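Local structure of 2-oxoadipate dioxygenase/decarboxylase (Pseudomonas putida, 6W1G) at residues V106-T111 with S131-E136; E79-I84 with E430-L435; P125-T130 with E397-V402; L187-W192 with K220-N225. The protein uses iron(II) and dioxygen to decarboxylate and hydroxylate 2-oxoadipate, forming D-2-hydroxyglutarate in D-lysine catabolism. All blocks are in the same frame, centred on the assembly; numbering follows the deposited sequence.

Interaction 1 of 4, residues V106-T111 with S131-E136; sequences VPVHST and SLLRLE
Arg134 lies across the face of the His109 ring, beside an antiparallel pairing of strands 108-114 and 127-133. Val108 faces Leu133, and Ser110 faces Ser131, in non-hydrogen-bonded pairs. His109 and Leu132 form the hydrogen-bonded pair between them. Leu132 N gives an almost straight bond to His109 O, 2.8 Å long. Past the strand end, Arg134 N donates to Pro107 O, also at 2.8 Å.

The Arg134 side chain can be followed outward. CB stands 3.8 Å from Pro107 O. CG touches the CD2 and NE2 side of the His109 ring. CD sits over the ring face, offset toward the rim, as a CH-pi contact 3.6 Å from the centroid. NE lies 3.6 Å from His109 NE2. The guanidinium then stacks on the ring, with the planes 11° apart and Arg134 CZ 3.9 Å from His109 CE1. Its NH1 is hydrogen-bonded to Asn425 OD1.

His109 ND1 is hydrogen-bonded to Tyr98 OH. An alanine at His109 would probably leave the Arg134 guanidinium without its stacking surface and Tyr98 OH without that partner.

On the other face of the sheet, Ser110 OG and Ser131 OG share a 2.7 Å hydrogen bond. The two buried hydroxyls are paired with one another, and either could be the donor, while a stacked cation occupies the opposite face. The nearby guanidinium charge would probably disfavour a positive charge on His109.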
loop_
_atom_site.group_PDB
_atom_site.type_symbol
_atom_site.label_atom_id
_atom_site.label_comp_id
_atom_site.label_asym_id
_atom_site.label_seq_id
_atom_site.Cartn_x
_atom_site.Cartn_y
_atom_site.Cartn_z
ATOM N N VAL A 106 1.120 10.779 -16.451
ATOM C CA VAL A 106 2.346 10.330 -15.789
ATOM C C VAL A 106 2.828 9.045 -16.454
ATOM O O VAL A 106 2.065 8.068 -16.541
ATOM C CB VAL A 106 2.119 10.092 -14.288
ATOM C CG1 VAL A 106 3.440 9.773 -13.592
ATOM C CG2 VAL A 106 1.431 11.292 -13.645
ATOM N N PRO A 107 4.078 8.982 -16.924
ATOM C CA PRO A 107 4.514 7.846 -17.763
ATOM C C PRO A 107 4.935 6.610 -16.961
ATOM O O PRO A 107 6.042 6.087 -17.116
ATOM C CB PRO A 107 5.682 8.463 -18.547
ATOM C CG PRO A 107 6.285 9.425 -17.582
ATOM C CD PRO A 107 5.093 10.052 -16.881
ATOM N N VAL A 108 4.022 6.112 -16.118
ATOM C CA VAL A 108 4.253 4.901 -15.352
ATOM C C VAL A 108 2.988 4.039 -15.323
ATOM O O VAL A 108 1.866 4.523 -15.486
ATOM C CB VAL A 108 4.707 5.140 -13.882
ATOM C CG1 VAL A 108 6.039 5.897 -13.782
ATOM C CG2 VAL A 108 3.617 5.850 -13.087
ATOM N N HIS A 109 3.195 2.742 -15.058
ATOM C CA HIS A 109 2.116 1.853 -14.621
ATOM C C HIS A 109 2.694 0.937 -13.552
ATOM O O HIS A 109 3.914 0.724 -13.511
ATOM C CB HIS A 109 1.394 1.131 -15.763
ATOM C CG HIS A 109 2.240 0.413 -16.742
ATOM N ND1 HIS A 109 1.647 -0.339 -17.727
ATOM C CD2 HIS A 109 3.574 0.337 -16.947
ATOM C CE1 HIS A 109 2.586 -0.820 -18.526
ATOM N NE2 HIS A 109 3.760 -0.427 -18.079
ATOM N N SER A 110 1.816 0.407 -12.690
ATOM C CA SER A 110 2.280 -0.100 -11.410
ATOM C C SER A 110 1.441 -1.260 -10.908
ATOM O O SER A 110 0.295 -1.488 -11.317
ATOM C CB SER A 110 2.184 1.013 -10.351
ATOM O OG SER A 110 2.699 2.214 -10.854
ATOM N N THR A 111 2.047 -1.983 -9.956
ATOM C CA THR A 111 1.366 -2.996 -9.155
ATOM C C THR A 111 1.841 -2.836 -7.728
ATOM O O THR A 111 2.760 -2.070 -7.466
ATOM C CB THR A 111 1.666 -4.410 -9.673
ATOM O OG1 THR A 111 0.815 -5.368 -9.027
ATOM C CG2 THR A 111 3.074 -4.830 -9.446
ATOM N N SER A 131 6.339 0.934 -9.521
ATOM C CA SER A 131 6.005 1.506 -10.822
ATOM C C SER A 131 7.081 1.180 -11.831
ATOM O O SER A 131 8.269 1.176 -11.500
ATOM C CB SER A 131 5.871 3.019 -10.697
ATOM O OG SER A 131 4.876 3.409 -9.775
ATOM N N LEU A 132 6.641 0.925 -13.054
ATOM C CA LEU A 132 7.538 0.765 -14.176
ATOM C C LEU A 132 7.383 1.967 -15.102
ATOM O O LEU A 132 6.280 2.267 -15.573
ATOM C CB LEU A 132 7.188 -0.527 -14.909
ATOM C CG LEU A 132 7.921 -0.707 -16.220
ATOM C CD1 LEU A 132 9.439 -0.797 -16.098
ATOM C CD2 LEU A 132 7.401 -1.963 -16.930
ATOM N N LEU A 133 8.496 2.666 -15.328
ATOM C CA LEU A 133 8.541 3.784 -16.251
ATOM C C LEU A 133 8.279 3.299 -17.672
ATOM O O LEU A 133 8.799 2.265 -18.095
ATOM C CB LEU A 133 9.933 4.406 -16.171
ATOM C CG LEU A 133 10.187 5.691 -16.958
ATOM C CD1 LEU A 133 9.475 6.853 -16.314
ATOM C CD2 LEU A 133 11.705 5.939 -17.036
ATOM N N ARG A 134 7.474 4.061 -18.418
ATOM C CA ARG A 134 7.192 3.777 -19.823
ATOM C C ARG A 134 7.960 4.781 -20.669
ATOM O O ARG A 134 7.755 5.995 -20.540
ATOM C CB ARG A 134 5.695 3.850 -20.111
ATOM C CG ARG A 134 4.884 2.928 -19.203
ATOM C CD ARG A 134 3.514 2.596 -19.792
ATOM N NE ARG A 134 3.627 1.738 -20.972
ATOM C CZ ARG A 134 2.600 1.372 -21.723
ATOM N NH1 ARG A 134 1.392 1.804 -21.413
ATOM N NH2 ARG A 134 2.767 0.573 -22.781
ATOM N N LEU A 135 8.858 4.280 -21.495
ATOM C CA LEU A 135 9.645 5.186 -22.322
ATOM C C LEU A 135 9.002 5.536 -23.657
ATOM O O LEU A 135 9.430 6.515 -24.290
ATOM C CB LEU A 135 11.031 4.603 -22.578
ATOM C CG LEU A 135 11.903 4.493 -21.337
ATOM C CD1 LEU A 135 13.288 4.020 -21.761
ATOM C CD2 LEU A 135 11.995 5.797 -20.562
ATOM N N GLU A 136 8.006 4.775 -24.114
ATOM C CA GLU A 136 7.421 5.060 -25.422
ATOM C C GLU A 136 6.755 6.427 -25.432
ATOM O O GLU A 136 6.778 7.136 -26.445
ATOM C CB GLU A 136 6.380 4.006 -25.797
ATOM C CG GLU A 136 6.892 2.602 -25.854
ATOM C CD GLU A 136 6.853 1.919 -24.501
ATOM O OE1 GLU A 136 6.411 2.552 -23.517
ATOM O OE2 GLU A 136 7.264 0.747 -24.431
#

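Interaction 2 of 4, residues E79-I84 with E430-L435; sequences EELATI and EAALGL
Leu81 and Ala82 of helix 78-90 pack against Ala432 and Leu433, in the last turn of helix 424-433. The contact is apolar, with a water bridging the two backbones. No direct hydrogen bond joins the two segments. Both helices rest on strand 127-133, where Leu81 and Ala432 touch Leu132.

The two leucines carry the apolar part. Their side chains cross at a slant. Leu81 CG meets Leu433 CD1 at 3.8 Å. The CD2 branch of Leu81 reaches Ala432 CB at 4.2 Å and also lies against the Leu433 backbone.

Ala82 brings the backbones close. Its CB is 3.5 Å from Ala432 O, and its CA makes a CA-H...O contact with Leu433 O at 3.5 Å. A water donates to Ala82 O at 2.8 Å and to Leu433 O at 2.7 Å. It thereby links two carbonyl groups that cannot bond each other.

Gly434 then leaves the helix with a phi of 92°. A side chain there would press on the preceding carbonyl oxygen. This is the familiar helix end closed by a glycine of positive phi, here within a helix layer packed on a mixed beta sheet.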
loop_
_atom_site.group_PDB
_atom_site.type_symbol
_atom_site.label_atom_id
_atom_site.label_comp_id
_atom_site.label_asym_id
_atom_site.label_seq_id
_atom_site.Cartn_x
_atom_site.Cartn_y
_atom_site.Cartn_z
ATOM N N GLU A 79 13.163 -6.042 -17.326
ATOM C CA GLU A 79 14.017 -6.978 -16.605
ATOM C C GLU A 79 14.090 -6.621 -15.115
ATOM O O GLU A 79 14.088 -7.508 -14.253
ATOM C CB GLU A 79 15.389 -6.950 -17.267
ATOM C CG GLU A 79 15.439 -7.478 -18.739
ATOM C CD GLU A 79 14.660 -6.716 -19.834
ATOM O OE1 GLU A 79 14.530 -5.461 -19.830
ATOM O OE2 GLU A 79 14.234 -7.405 -20.778
ATOM N N GLU A 80 14.156 -5.316 -14.800
ATOM C CA GLU A 80 14.147 -4.899 -13.398
ATOM C C GLU A 80 12.839 -5.289 -12.714
ATOM O O GLU A 80 12.852 -5.752 -11.569
ATOM C CB GLU A 80 14.397 -3.393 -13.263
ATOM C CG GLU A 80 15.858 -3.001 -13.574
ATOM C CD GLU A 80 16.122 -1.519 -13.586
ATOM O OE1 GLU A 80 15.195 -0.720 -13.372
ATOM O OE2 GLU A 80 17.293 -1.164 -13.819
ATOM N N LEU A 81 11.713 -5.080 -13.385
ATOM C CA LEU A 81 10.424 -5.444 -12.800
ATOM C C LEU A 81 10.317 -6.948 -12.575
ATOM O O LEU A 81 9.876 -7.409 -11.513
ATOM C CB LEU A 81 9.274 -4.942 -13.683
ATOM C CG LEU A 81 7.879 -5.219 -13.136
ATOM C CD1 LEU A 81 7.605 -4.508 -11.818
ATOM C CD2 LEU A 81 6.848 -4.832 -14.181
ATOM N N ALA A 82 10.711 -7.735 -13.567
ATOM C CA ALA A 82 10.628 -9.185 -13.428
ATOM C C ALA A 82 11.517 -9.689 -12.312
ATOM O O ALA A 82 11.141 -10.587 -11.558
ATOM C CB ALA A 82 11.005 -9.861 -14.754
ATOM N N THR A 83 12.715 -9.104 -12.180
ATOM C CA THR A 83 13.613 -9.570 -11.136
ATOM C C THR A 83 13.141 -9.131 -9.765
ATOM O O THR A 83 13.240 -9.888 -8.783
ATOM C CB THR A 83 15.025 -9.060 -11.438
ATOM O OG1 THR A 83 15.452 -9.562 -12.703
ATOM C CG2 THR A 83 15.979 -9.589 -10.404
ATOM N N ILE A 84 12.606 -7.904 -9.674
ATOM C CA ILE A 84 12.092 -7.491 -8.392
ATOM C C ILE A 84 10.897 -8.325 -7.944
ATOM O O ILE A 84 10.750 -8.577 -6.743
ATOM C CB ILE A 84 11.869 -5.987 -8.380
ATOM C CG1 ILE A 84 12.275 -5.515 -6.999
ATOM C CG2 ILE A 84 10.618 -5.640 -8.809
ATOM C CD1 ILE A 84 12.522 -4.089 -6.976
ATOM N N GLU A 430 2.051 -7.019 -17.658
ATOM C CA GLU A 430 2.202 -8.408 -17.241
ATOM C C GLU A 430 3.285 -9.137 -18.029
ATOM O O GLU A 430 3.982 -9.994 -17.477
ATOM C CB GLU A 430 0.847 -9.137 -17.286
ATOM C CG GLU A 430 -0.110 -8.567 -16.247
ATOM C CD GLU A 430 -1.481 -9.213 -16.253
ATOM O OE1 GLU A 430 -1.928 -9.697 -17.308
ATOM O OE2 GLU A 430 -2.106 -9.239 -15.182
ATOM N N ALA A 431 3.470 -8.781 -19.294
ATOM C CA ALA A 431 4.555 -9.371 -20.057
ATOM C C ALA A 431 5.898 -8.976 -19.464
ATOM O O ALA A 431 6.818 -9.805 -19.368
ATOM C CB ALA A 431 4.433 -8.939 -21.514
ATOM N N ALA A 432 6.027 -7.713 -19.050
ATOM C CA ALA A 432 7.262 -7.241 -18.419
ATOM C C ALA A 432 7.477 -7.894 -17.064
ATOM O O ALA A 432 8.589 -8.295 -16.721
ATOM C CB ALA A 432 7.189 -5.723 -18.272
ATOM N N LEU A 433 6.399 -8.035 -16.295
ATOM C CA LEU A 433 6.459 -8.594 -14.951
ATOM C C LEU A 433 6.811 -10.073 -14.954
ATOM O O LEU A 433 7.464 -10.570 -14.021
ATOM C CB LEU A 433 5.074 -8.411 -14.335
ATOM C CG LEU A 433 4.835 -8.863 -12.905
ATOM C CD1 LEU A 433 5.690 -8.133 -11.912
ATOM C CD2 LEU A 433 3.361 -8.660 -12.553
ATOM N N GLY A 434 6.368 -10.790 -15.973
ATOM C CA GLY A 434 6.616 -12.203 -16.012
ATOM C C GLY A 434 5.523 -13.044 -15.391
ATOM O O GLY A 434 5.681 -14.263 -15.304
ATOM N N LEU A 435 4.447 -12.424 -14.931
ATOM C CA LEU A 435 3.259 -13.149 -14.495
ATOM C C LEU A 435 2.082 -12.192 -14.486
ATOM O O LEU A 435 2.227 -10.996 -14.719
ATOM C CB LEU A 435 3.497 -13.869 -13.178
ATOM C CG LEU A 435 3.751 -12.966 -12.012
ATOM C CD1 LEU A 435 3.246 -13.659 -10.742
ATOM C CD2 LEU A 435 5.196 -12.711 -11.930
HETATM O O HOH W 1 9.164 -12.214 -12.665
#

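Interaction 3 of 4, residues P125-T130 with E397-V402; sequences PFRVFT and EDFLPV
From Pro125 to Phe129 and from Glu397 to Phe399 the backbones run in nearly the same direction, 20° apart, with the CA atoms of Phe129 and Phe399 8.4 Å apart. Here a loop lies against strand 127-133 of the central mixed sheet, in a protein of the glyoxalase clan. Side chains bridge the gap.

The Arg127 chain bends at chi2 (100°) and crosses Glu397 at about a right angle. NH1 forms a salt bridge to Glu397 OE1 at 2.7 Å, the oxygen lying somewhat out of the guanidinium plane. NE makes a weak hydrogen bond to Glu397 O at 3.1 Å. Both charges have further partners: Arg127 NH1 pairs with Glu68, and Glu397 OE2 with Arg64. A water lies 2.7 Å from Pro125 O and 3.0 Å from Glu397 OE1. These bonds join the loop to the strand in the buried interior.

Phe399 comes next, its side chain about 5 Å from the bound nickel ion. It meets metal ligand His70 edge-to-face and Arg298 by cation-pi. Phe129 adds a T-shaped contact, with the ring planes at 65° and the centroids 5.1 Å apart. Its CD2 stands over one face of Phe399, toward the rim, 3.7 Å from CD2 of that ring.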
loop_
_atom_site.group_PDB
_atom_site.type_symbol
_atom_site.label_atom_id
_atom_site.label_comp_id
_atom_site.label_asym_id
_atom_site.label_seq_id
_atom_site.Cartn_x
_atom_site.Cartn_y
_atom_site.Cartn_z
ATOM N N PRO A 125 2.030 -6.886 7.119
ATOM C CA PRO A 125 1.246 -6.400 5.994
ATOM C C PRO A 125 2.048 -5.493 5.068
ATOM O O PRO A 125 1.477 -4.742 4.264
ATOM C CB PRO A 125 0.141 -5.596 6.672
ATOM C CG PRO A 125 0.862 -4.983 7.814
ATOM C CD PRO A 125 1.812 -6.059 8.332
ATOM N N PHE A 126 3.373 -5.574 5.136
ATOM C CA PHE A 126 4.215 -4.730 4.284
ATOM C C PHE A 126 3.867 -4.906 2.824
ATOM O O PHE A 126 3.735 -6.036 2.336
ATOM C CB PHE A 126 5.679 -5.078 4.529
ATOM C CG PHE A 126 6.650 -4.210 3.839
ATOM C CD1 PHE A 126 6.699 -2.851 4.108
ATOM C CD2 PHE A 126 7.564 -4.742 2.945
ATOM C CE1 PHE A 126 7.643 -2.034 3.485
ATOM C CE2 PHE A 126 8.518 -3.951 2.349
ATOM C CZ PHE A 126 8.553 -2.589 2.618
ATOM N N ARG A 127 3.803 -3.793 2.113
ATOM C CA ARG A 127 3.579 -3.794 0.661
ATOM C C ARG A 127 4.583 -2.857 0.022
ATOM O O ARG A 127 5.009 -1.898 0.654
ATOM C CB ARG A 127 2.211 -3.273 0.168
ATOM C CG ARG A 127 1.016 -3.597 0.957
ATOM C CD ARG A 127 0.624 -2.424 1.825
ATOM N NE ARG A 127 -0.522 -2.773 2.568
ATOM C CZ ARG A 127 -0.774 -2.367 3.822
ATOM N NH1 ARG A 127 -1.830 -2.761 4.465
ATOM N NH2 ARG A 127 0.064 -1.531 4.441
ATOM N N VAL A 128 4.933 -3.144 -1.239
ATOM C CA VAL A 128 5.765 -2.246 -2.010
ATOM C C VAL A 128 5.052 -1.922 -3.311
ATOM O O VAL A 128 4.919 -2.792 -4.194
ATOM C CB VAL A 128 7.180 -2.728 -2.255
ATOM C CG1 VAL A 128 7.935 -1.682 -3.111
ATOM C CG2 VAL A 128 7.892 -2.956 -0.946
ATOM N N PHE A 129 4.571 -0.680 -3.424
ATOM C CA PHE A 129 3.968 -0.162 -4.647
ATOM C C PHE A 129 5.094 0.101 -5.634
ATOM O O PHE A 129 6.024 0.851 -5.317
ATOM C CB PHE A 129 3.233 1.133 -4.329
ATOM C CG PHE A 129 2.385 1.656 -5.448
ATOM C CD1 PHE A 129 2.875 2.558 -6.377
ATOM C CD2 PHE A 129 1.087 1.213 -5.601
ATOM C CE1 PHE A 129 2.064 3.020 -7.388
ATOM C CE2 PHE A 129 0.283 1.690 -6.627
ATOM C CZ PHE A 129 0.774 2.579 -7.508
ATOM N N THR A 130 5.074 -0.593 -6.766
ATOM C CA THR A 130 6.187 -0.653 -7.697
ATOM C C THR A 130 5.726 -0.160 -9.056
ATOM O O THR A 130 4.860 -0.770 -9.698
ATOM C CB THR A 130 6.701 -2.069 -7.787
ATOM O OG1 THR A 130 7.091 -2.515 -6.489
ATOM C CG2 THR A 130 7.905 -2.184 -8.715
ATOM N N GLU A 397 -5.919 -3.521 1.719
ATOM C CA GLU A 397 -4.490 -3.748 1.627
ATOM C C GLU A 397 -3.849 -3.111 0.417
ATOM O O GLU A 397 -2.609 -3.162 0.289
ATOM C CB GLU A 397 -4.203 -5.279 1.536
ATOM C CG GLU A 397 -4.784 -6.054 2.672
ATOM C CD GLU A 397 -4.093 -5.899 4.021
ATOM O OE1 GLU A 397 -3.095 -5.142 4.136
ATOM O OE2 GLU A 397 -4.590 -6.529 5.006
ATOM N N ASP A 398 -4.644 -2.512 -0.469
ATOM C CA ASP A 398 -4.176 -2.004 -1.773
ATOM C C ASP A 398 -4.177 -0.473 -1.770
ATOM O O ASP A 398 -3.963 0.145 -0.723
ATOM C CB ASP A 398 -4.986 -2.701 -2.847
ATOM C CG ASP A 398 -4.748 -4.194 -2.798
ATOM O OD1 ASP A 398 -3.614 -4.591 -3.107
ATOM O OD2 ASP A 398 -5.662 -4.939 -2.380
ATOM N N PHE A 399 -4.358 0.128 -2.942
ATOM C CA PHE A 399 -4.123 1.556 -3.106
ATOM C C PHE A 399 -5.311 2.188 -3.820
ATOM O O PHE A 399 -6.184 1.482 -4.361
ATOM C CB PHE A 399 -2.803 1.756 -3.838
ATOM C CG PHE A 399 -1.656 1.242 -3.007
ATOM C CD1 PHE A 399 -1.080 2.052 -2.075
ATOM C CD2 PHE A 399 -1.234 -0.070 -3.066
ATOM C CE1 PHE A 399 -0.096 1.613 -1.240
ATOM C CE2 PHE A 399 -0.272 -0.544 -2.195
ATOM C CZ PHE A 399 0.349 0.305 -1.329
ATOM N N LEU A 400 -5.384 3.519 -3.760
ATOM C CA LEU A 400 -6.504 4.183 -4.397
ATOM C C LEU A 400 -6.504 3.940 -5.902
ATOM O O LEU A 400 -5.440 3.905 -6.544
ATOM C CB LEU A 400 -6.507 5.675 -4.061
ATOM C CG LEU A 400 -6.774 6.013 -2.584
ATOM C CD1 LEU A 400 -6.592 7.514 -2.336
ATOM C CD2 LEU A 400 -8.167 5.537 -2.141
ATOM N N PRO A 401 -7.664 3.731 -6.501
ATOM C CA PRO A 401 -7.690 3.523 -7.945
ATOM C C PRO A 401 -7.353 4.785 -8.705
ATOM O O PRO A 401 -7.549 5.901 -8.222
ATOM C CB PRO A 401 -9.134 3.093 -8.222
ATOM C CG PRO A 401 -9.923 3.621 -7.094
ATOM C CD PRO A 401 -9.009 3.635 -5.903
ATOM N N VAL A 402 -6.827 4.589 -9.915
ATOM C CA VAL A 402 -6.647 5.692 -10.839
ATOM C C VAL A 402 -8.019 6.110 -11.361
ATOM O O VAL A 402 -8.847 5.258 -11.713
ATOM C CB VAL A 402 -5.732 5.280 -12.009
ATOM C CG1 VAL A 402 -5.464 6.469 -12.935
ATOM C CG2 VAL A 402 -4.412 4.681 -11.522
HETATM O O HOH W 2 -0.489 -5.786 2.692
#

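Interaction 4 of 4, residues L187-W192 with K220-N225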
loop_
_atom_site.group_PDB
_atom_site.type_symbol
_atom_site.label_atom_id
_atom_site.label_comp_id
_atom_site.label_asym_id
_atom_site.label_seq_id
_atom_site.Cartn_x
_atom_site.Cartn_y
_atom_site.Cartn_z
ATOM N N LEU A 187 18.306 -4.796 0.643
ATOM C CA LEU A 187 18.157 -3.411 1.048
ATOM C C LEU A 187 19.045 -2.489 0.233
ATOM O O LEU A 187 18.674 -1.338 -0.013
ATOM C CB LEU A 187 18.520 -3.323 2.522
ATOM C CG LEU A 187 18.072 -2.116 3.329
ATOM C CD1 LEU A 187 16.594 -2.057 3.364
ATOM C CD2 LEU A 187 18.655 -2.232 4.729
ATOM N N HIS A 188 20.207 -2.982 -0.214
ATOM C CA HIS A 188 21.080 -2.131 -0.987
ATOM C C HIS A 188 20.402 -1.588 -2.237
ATOM O O HIS A 188 20.708 -0.471 -2.685
ATOM C CB HIS A 188 22.329 -2.910 -1.384
ATOM C CG HIS A 188 23.256 -3.227 -0.264
ATOM N ND1 HIS A 188 23.600 -2.314 0.716
ATOM C CD2 HIS A 188 23.967 -4.347 -0.002
ATOM C CE1 HIS A 188 24.469 -2.872 1.545
ATOM N NE2 HIS A 188 24.713 -4.105 1.127
ATOM N N THR A 189 19.449 -2.346 -2.799
ATOM C CA THR A 189 18.770 -1.921 -4.014
ATOM C C THR A 189 18.064 -0.601 -3.820
ATOM O O THR A 189 17.908 0.149 -4.785
ATOM C CB THR A 189 17.804 -3.004 -4.459
ATOM O OG1 THR A 189 18.557 -4.171 -4.741
ATOM C CG2 THR A 189 17.095 -2.676 -5.717
ATOM N N PHE A 190 17.624 -0.320 -2.585
ATOM C CA PHE A 190 16.697 0.768 -2.292
ATOM C C PHE A 190 17.324 1.924 -1.540
ATOM O O PHE A 190 16.627 2.889 -1.192
ATOM C CB PHE A 190 15.521 0.198 -1.503
ATOM C CG PHE A 190 14.910 -1.004 -2.184
ATOM C CD1 PHE A 190 14.278 -0.870 -3.410
ATOM C CD2 PHE A 190 15.085 -2.265 -1.675
ATOM C CE1 PHE A 190 13.779 -1.939 -4.061
ATOM C CE2 PHE A 190 14.558 -3.372 -2.338
ATOM C CZ PHE A 190 13.907 -3.202 -3.539
ATOM N N ARG A 191 18.627 1.898 -1.348
ATOM C CA ARG A 191 19.292 2.975 -0.643
ATOM C C ARG A 191 19.409 4.219 -1.516
ATOM O O ARG A 191 19.545 4.131 -2.743
ATOM C CB ARG A 191 20.697 2.531 -0.287
ATOM C CG ARG A 191 20.785 1.599 0.830
ATOM C CD ARG A 191 22.244 1.325 1.211
ATOM N NE ARG A 191 22.258 0.207 2.138
ATOM C CZ ARG A 191 22.051 0.329 3.437
ATOM N NH1 ARG A 191 21.841 1.524 3.952
ATOM N NH2 ARG A 191 22.058 -0.735 4.218
ATOM N N TRP A 192 19.455 5.380 -0.865
ATOM C CA TRP A 192 19.683 6.617 -1.586
ATOM C C TRP A 192 21.153 6.737 -1.975
ATOM O O TRP A 192 22.037 6.490 -1.156
ATOM C CB TRP A 192 19.333 7.797 -0.668
ATOM C CG TRP A 192 19.474 9.120 -1.361
ATOM C CD1 TRP A 192 20.565 9.944 -1.360
ATOM C CD2 TRP A 192 18.485 9.756 -2.187
ATOM N NE1 TRP A 192 20.316 11.056 -2.130
ATOM C CE2 TRP A 192 19.045 10.965 -2.642
ATOM C CE3 TRP A 192 17.187 9.423 -2.576
ATOM C CZ2 TRP A 192 18.355 11.832 -3.477
ATOM C CZ3 TRP A 192 16.486 10.308 -3.402
ATOM C CH2 TRP A 192 17.078 11.489 -3.843
ATOM N N LYS A 220 21.292 5.630 -9.444
ATOM C CA LYS A 220 21.874 4.312 -9.597
ATOM C C LYS A 220 20.834 3.208 -9.477
ATOM O O LYS A 220 21.029 2.122 -10.048
ATOM C CB LYS A 220 22.960 4.101 -8.552
ATOM C CG LYS A 220 24.141 5.063 -8.687
ATOM C CD LYS A 220 25.293 4.674 -7.761
ATOM C CE LYS A 220 26.262 5.822 -7.542
ATOM N NZ LYS A 220 27.215 5.535 -6.424
ATOM N N GLY A 221 19.758 3.448 -8.730
ATOM C CA GLY A 221 18.765 2.430 -8.502
ATOM C C GLY A 221 17.489 2.997 -7.954
ATOM O O GLY A 221 17.322 4.224 -7.823
ATOM N N PRO A 222 16.540 2.116 -7.613
ATOM C CA PRO A 222 15.194 2.525 -7.151
ATOM C C PRO A 222 15.138 2.904 -5.682
ATOM O O PRO A 222 14.687 2.131 -4.816
ATOM C CB PRO A 222 14.347 1.286 -7.443
ATOM C CG PRO A 222 15.279 0.162 -7.286
ATOM C CD PRO A 222 16.584 0.666 -7.881
ATOM N N HIS A 223 15.572 4.098 -5.375
ATOM C CA HIS A 223 15.541 4.570 -4.000
ATOM C C HIS A 223 14.098 4.704 -3.526
ATOM O O HIS A 223 13.145 4.757 -4.313
ATOM C CB HIS A 223 16.296 5.888 -3.859
ATOM C CG HIS A 223 15.895 6.950 -4.829
ATOM N ND1 HIS A 223 16.825 7.653 -5.567
ATOM C CD2 HIS A 223 14.683 7.433 -5.194
ATOM C CE1 HIS A 223 16.205 8.532 -6.334
ATOM N NE2 HIS A 223 14.904 8.411 -6.135
ATOM N N ILE A 224 13.930 4.774 -2.215
ATOM C CA ILE A 224 12.581 4.818 -1.646
ATOM C C ILE A 224 11.940 6.143 -2.040
ATOM O O ILE A 224 12.448 7.229 -1.727
ATOM C CB ILE A 224 12.639 4.650 -0.124
ATOM C CG1 ILE A 224 13.167 3.254 0.198
ATOM C CG2 ILE A 224 11.286 4.902 0.491
ATOM C CD1 ILE A 224 13.474 3.038 1.651
ATOM N N ASN A 225 10.821 6.084 -2.737
ATOM C CA ASN A 225 10.073 7.289 -3.061
ATOM C C ASN A 225 9.289 7.788 -1.863
ATOM O O ASN A 225 9.163 9.012 -1.648
ATOM C CB ASN A 225 9.087 6.977 -4.179
ATOM C CG ASN A 225 8.312 8.174 -4.622
ATOM O OD1 ASN A 225 7.106 8.234 -4.397
ATOM N ND2 ASN A 225 8.965 9.127 -5.265
HETATM O O HOH W 3 16.113 5.302 -0.072
#
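Trp192 and His223 form an offset stack, with CZ3 of Trp192 over the centre of the His223 ring. The ring planes are 27° apart, and the centroid of the tryptophan six-membered ring is 4.4 Å from that of the imidazole. The second flat group is Phe190. Thr189 CB lies over the centre of one of its faces, and Pro222 O sits at its edge, 3.3 Å from CD1.

Each segment contains a turn. A type I beta turn runs from His188 to Arg191. Pro222 is the centre of an inverse gamma turn in the loop leading to strand 226-229, whose His226 is a metal ligand.

With Trp192 CG anti to its backbone N and His223 CG between its own N and carbonyl carbon (chi1 51°), the two side chains run side by side, pointing the same way. His223 NE2 is hydrogen-bonded to Asp215 OD1, and Phe219 meets the imidazole edge-to-face. An alanine at His223 would probably leave the Trp192 ring without its stacking partner and Asp215 OD1 without this hydrogen bond.

Against the pyrrolidine, Thr189 sets both its CG2 methyl, 3.7 Å from Pro222 CG, and its carbonyl O, 3.4 Å from Pro222 CD. Pro222 O is buried and has no hydrogen-bond donor in the model, though the CA of Phe190 approaches it in a CA-H...O contact.

The direct hydrogen bond from Ile224 N to Phe190 O is weak, at 3.4 Å. A water reinforces it, donating to Phe190 O at 2.7 Å and accepting from Ile224 N at 3.1 Å.

Overall arrangement
Strand 127-133 ties three of the contacts together. Interactions 1 and 3 both use it, their centres about 15 Å apart, and Ser110 CB touches Phe129 CZ at 3.5 Å. Interaction 2 packs on the same strand: Leu81 CD2 meets Leu132 CD2 at 4.0 Å, and Leu81 CD1 meets Thr130 CG2 at 3.9 Å. Interaction 4 joins this group through interaction 2, where Ile84 CD1 reaches Phe190 CZ at 3.8 Å. Interaction 3 comes closest to the metal and also holds Val402, which binds 2-oxoadipate. The side chains of Ser131 in interaction 1 and Ile224 in interaction 4 are each about 9 Å from the nickel ion.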